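PDB 4K61: uncharacterized protein from Bacteroides uniformis, which is of unknown function but belongs to the DUF2874 family of putative beta-lactamase-inhibitor-like, PepSY-like proteins. Local coordinates for residues L114-P117 / T118-I122; D2-A6 / D7-A11. All coordinates share one frame; numbering follows the deposited sequence.

Interaction 1: L114-P117 / T118-I122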
loop_
_atom_site.group_PDB
_atom_site.type_symbol
_atom_site.label_atom_id
_atom_site.label_comp_id
_atom_site.label_asym_id
_atom_site.label_seq_id
_atom_site.Cartn_x
_atom_site.Cartn_y
_atom_site.Cartn_z
ATOM N N LEU A 114 4.075 -3.022 -9.801
ATOM C CA LEU A 114 4.796 -2.047 -8.989
ATOM C C LEU A 114 5.587 -1.127 -9.907
ATOM O O LEU A 114 6.361 -1.589 -10.714
ATOM C CB LEU A 114 5.701 -2.734 -8.006
ATOM C CG LEU A 114 5.071 -3.796 -7.118
ATOM C CD1 LEU A 114 6.124 -4.296 -6.130
ATOM C CD2 LEU A 114 3.836 -3.270 -6.396
ATOM N N PHE A 115 5.299 0.173 -9.790
ATOM C CA PHE A 115 5.940 1.202 -10.559
ATOM C C PHE A 115 6.792 2.090 -9.650
ATOM O O PHE A 115 6.381 2.412 -8.520
ATOM C CB PHE A 115 4.897 2.118 -11.188
ATOM C CG PHE A 115 4.020 1.470 -12.208
ATOM C CD1 PHE A 115 2.839 0.846 -11.840
ATOM C CD2 PHE A 115 4.362 1.517 -13.557
ATOM C CE1 PHE A 115 1.999 0.305 -12.807
ATOM C CE2 PHE A 115 3.562 0.944 -14.509
ATOM C CZ PHE A 115 2.373 0.345 -14.148
ATOM N N THR A 116 7.933 2.556 -10.144
ATOM C CA THR A 116 8.611 3.671 -9.508
ATOM C C THR A 116 7.787 4.949 -9.775
ATOM O O THR A 116 6.920 4.958 -10.656
ATOM C CB THR A 116 10.016 3.901 -10.093
ATOM O OG1 THR A 116 9.909 4.290 -11.463
ATOM C CG2 THR A 116 10.837 2.634 -9.997
ATOM N N PRO A 117 8.077 6.025 -9.035
ATOM C CA PRO A 117 7.299 7.249 -9.261
ATOM C C PRO A 117 7.492 7.845 -10.659
ATOM O O PRO A 117 6.669 8.651 -11.098
ATOM C CB PRO A 117 7.813 8.187 -8.160
ATOM C CG PRO A 117 8.321 7.273 -7.086
ATOM C CD PRO A 117 8.961 6.159 -7.865
ATOM N N THR A 118 8.556 7.459 -11.361
ATOM C CA THR A 118 8.780 7.907 -12.739
ATOM C C THR A 118 8.269 6.906 -13.781
ATOM O O THR A 118 8.535 7.051 -14.958
ATOM C CB THR A 118 10.280 8.215 -12.997
ATOM O OG1 THR A 118 11.104 7.119 -12.578
ATOM C CG2 THR A 118 10.707 9.471 -12.244
ATOM N N GLY A 119 7.562 5.876 -13.348
ATOM C CA GLY A 119 6.860 4.962 -14.255
ATOM C C GLY A 119 7.586 3.732 -14.745
ATOM O O GLY A 119 7.067 2.999 -15.601
ATOM N N GLU A 120 8.744 3.429 -14.170
ATOM C CA GLU A 120 9.405 2.197 -14.544
ATOM C C GLU A 120 8.727 1.053 -13.796
ATOM O O GLU A 120 8.451 1.167 -12.614
ATOM C CB GLU A 120 10.880 2.268 -14.233
ATOM C CG GLU A 120 11.604 3.221 -15.189
ATOM C CD GLU A 120 11.584 4.659 -14.732
ATOM O OE1 GLU A 120 11.540 4.887 -13.505
ATOM O OE2 GLU A 120 11.666 5.570 -15.609
ATOM N N ILE A 121 8.464 -0.039 -14.498
ATOM C CA ILE A 121 7.904 -1.210 -13.856
ATOM C C ILE A 121 9.021 -1.991 -13.204
ATOM O O ILE A 121 9.928 -2.428 -13.896
ATOM C CB ILE A 121 7.184 -2.097 -14.855
ATOM C CG1 ILE A 121 5.960 -1.344 -15.408
ATOM C CG2 ILE A 121 6.720 -3.388 -14.177
ATOM C CD1 ILE A 121 5.312 -2.037 -16.571
ATOM N N ILE A 122 8.933 -2.221 -11.891
ATOM C CA ILE A 122 9.954 -2.962 -11.190
ATOM C C ILE A 122 9.558 -4.422 -10.904
ATOM O O ILE A 122 10.414 -5.273 -10.745
ATOM C CB ILE A 122 10.436 -2.232 -9.923
ATOM C CG1 ILE A 122 9.309 -1.964 -8.961
ATOM C CG2 ILE A 122 11.074 -0.884 -10.310
ATOM C CD1 ILE A 122 9.708 -1.052 -7.805
#
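With its chi1 at 65°, T116 holds OG1 between its own backbone N and carbonyl carbon, turned across the turn toward E120, whose chain bends at chi2 (87°) and brings the carboxylate back to meet it. The hydroxyl donates to E120 OE1 over 2.7 Å, reaching that oxygen on its anti side and 34° out of the carboxylate plane. T118 OG1 also approaches this oxygen, but at 2.5 Å from E120 OE1 the contact is too short to be trusted in detail. Beneath them T116 to G119 form a type I beta turn, closed by G119 N on T116 O at 2.9 Å. G119 takes a positive phi, a backbone shape that glycine adopts readily. The hairpin then pairs in antiparallel fashion: T116 N donates to E120 O in the carbonyl plane, and I122 N to L114 O. Between these bonds F115 and I121 form a non-hydrogen-bonded pair, side chains alongside each other, with F115 CE2 3.4 Å from I121 CG1. G119 O lies at the ring's edge. The turn joins strand 110-115 to strand 121-126, at one edge of the chain's sheet; F115 packs on V69, A72 and F73 of helix 67-75, while L114 and I122 both touch I97 of strand 97-103.

Interaction 2: D2-A6 / D7-A11; sequences DWAPA and DVQAA
Q9 lays its CG methylene against the methyl of A4, with Q9 CG 3.9 Å from A4 CB, and carries its amide back past the start of the helix. CG stands anti to the carbonyl carbon (chi1 -64°) and the chain runs extended beyond it, which brings NE2 within 2.9 Å of A4 O. That bond is nearly straight at 164°; the oxygen lies close to the amide plane of Q9, whereas the nitrogen sits above the carbonyl plane of A4. A water that donates to D2 O also accepts a weak bond from Q9 NE2, tying the side chain further back into the N-terminal loop. This is the N-terminal end of helix 6-15, with P5 at the N-cap position. The first turn is laid down by Q9 N on P5 O (3.1 Å) and A10 N on A6 O (2.8 Å). D7 folds its carboxylate toward the helix start: OD1 comes 3.5 Å from P5 CB and accepts a weak bond from the N-H of the next residue, V8. On the inner side, V8 CG2 touches the proline ring at P5 CD, 4.0 Å away. V8 and P5 both reach Y31 of strand 30-37, while A4, V8 and Q9 lie against W24 of strand 23-27.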
loop_
_atom_site.group_PDB
_atom_site.type_symbol
_atom_site.label_atom_id
_atom_site.label_comp_id
_atom_site.label_asym_id
_atom_site.label_seq_id
_atom_site.Cartn_x
_atom_site.Cartn_y
_atom_site.Cartn_z
ATOM N N ASP A 2 -3.855 -5.077 24.894
ATOM C CA ASP A 2 -4.159 -5.842 23.674
ATOM C C ASP A 2 -4.026 -5.077 22.355
ATOM O O ASP A 2 -4.016 -3.832 22.314
ATOM C CB ASP A 2 -5.572 -6.436 23.749
ATOM C CG ASP A 2 -5.791 -7.328 24.971
ATOM O OD1 ASP A 2 -5.012 -8.283 25.241
ATOM O OD2 ASP A 2 -6.792 -7.073 25.664
ATOM N N TRP A 3 -3.923 -5.864 21.286
ATOM C CA TRP A 3 -3.826 -5.398 19.890
ATOM C C TRP A 3 -2.574 -4.639 19.480
ATOM O O TRP A 3 -1.923 -5.059 18.516
ATOM C CB TRP A 3 -5.111 -4.676 19.446
ATOM C CG TRP A 3 -6.165 -5.689 19.143
ATOM C CD1 TRP A 3 -7.178 -6.115 19.972
ATOM C CD2 TRP A 3 -6.254 -6.486 17.954
ATOM N NE1 TRP A 3 -7.903 -7.113 19.354
ATOM C CE2 TRP A 3 -7.357 -7.361 18.118
ATOM C CE3 TRP A 3 -5.496 -6.559 16.774
ATOM C CZ2 TRP A 3 -7.742 -8.270 17.125
ATOM C CZ3 TRP A 3 -5.882 -7.469 15.785
ATOM C CH2 TRP A 3 -6.995 -8.302 15.967
ATOM N N ALA A 4 -2.245 -3.536 20.163
ATOM C CA ALA A 4 -0.991 -2.811 19.921
ATOM C C ALA A 4 -0.418 -2.293 21.244
ATOM O O ALA A 4 -1.157 -1.721 22.035
ATOM C CB ALA A 4 -1.242 -1.667 18.993
ATOM N N PRO A 5 0.887 -2.546 21.519
ATOM C CA PRO A 5 1.505 -2.060 22.756
ATOM C C PRO A 5 1.522 -0.544 22.827
ATOM O O PRO A 5 1.412 0.110 21.808
ATOM C CB PRO A 5 2.951 -2.584 22.697
ATOM C CG PRO A 5 3.031 -3.465 21.530
ATOM C CD PRO A 5 1.851 -3.226 20.647
ATOM N N ALA A 6 1.682 -0.021 24.047
ATOM C CA ALA A 6 1.617 1.428 24.292
ATOM C C ALA A 6 2.663 2.216 23.480
ATOM O O ALA A 6 2.328 3.254 22.910
ATOM C CB ALA A 6 1.757 1.725 25.761
ATOM N N ASP A 7 3.900 1.722 23.391
ATOM C CA ASP A 7 4.941 2.434 22.620
ATOM C C ASP A 7 4.672 2.482 21.108
ATOM O O ASP A 7 5.041 3.451 20.433
ATOM C CB ASP A 7 6.326 1.857 22.872
ATOM C CG ASP A 7 6.480 0.416 22.382
ATOM O OD1 ASP A 7 5.470 -0.260 22.077
ATOM O OD2 ASP A 7 7.640 -0.061 22.310
ATOM N N VAL A 8 4.011 1.462 20.571
ATOM C CA VAL A 8 3.570 1.507 19.155
ATOM C C VAL A 8 2.443 2.508 18.952
ATOM O O VAL A 8 2.455 3.295 18.001
ATOM C CB VAL A 8 3.143 0.102 18.664
ATOM C CG1 VAL A 8 2.483 0.169 17.299
ATOM C CG2 VAL A 8 4.357 -0.808 18.614
ATOM N N GLN A 9 1.465 2.515 19.850
ATOM C CA GLN A 9 0.378 3.490 19.758
ATOM C C GLN A 9 0.938 4.898 19.878
ATOM O O GLN A 9 0.498 5.804 19.156
ATOM C CB GLN A 9 -0.694 3.235 20.830
ATOM C CG GLN A 9 -1.399 1.891 20.635
ATOM C CD GLN A 9 -2.666 1.761 21.448
ATOM O OE1 GLN A 9 -3.507 2.651 21.460
ATOM N NE2 GLN A 9 -2.810 0.631 22.135
ATOM N N ALA A 10 1.924 5.070 20.754
ATOM C CA ALA A 10 2.578 6.387 20.941
ATOM C C ALA A 10 3.374 6.802 19.703
ATOM O O ALA A 10 3.384 7.991 19.313
ATOM C CB ALA A 10 3.483 6.376 22.161
ATOM N N ALA A 11 4.009 5.841 19.059
ATOM C CA ALA A 11 4.776 6.142 17.832
ATOM C C ALA A 11 3.883 6.632 16.700
ATOM O O ALA A 11 4.264 7.546 15.977
ATOM C CB ALA A 11 5.565 4.945 17.365
HETATM O O HOH W 1 -4.336 -1.519 24.035
#

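Interaction 2 comes first along the chain, at the start of helix 6-15, and interaction 1 comes near the end of the eight-stranded antiparallel sheet. They lie on opposite sides of the chain's centre, with their own centres about 33 Å apart and their nearest atoms about 23 Å apart, so neither touches the other. What they share is the sheet: residues 2-11 pack on its first strands, including the outermost strand 23-27, while 114-122 turn the chain into the other outermost strand, 121-126. The strands follow one another in sequence order across the sheet, so this separation reflects the path of the chain from one edge to the other.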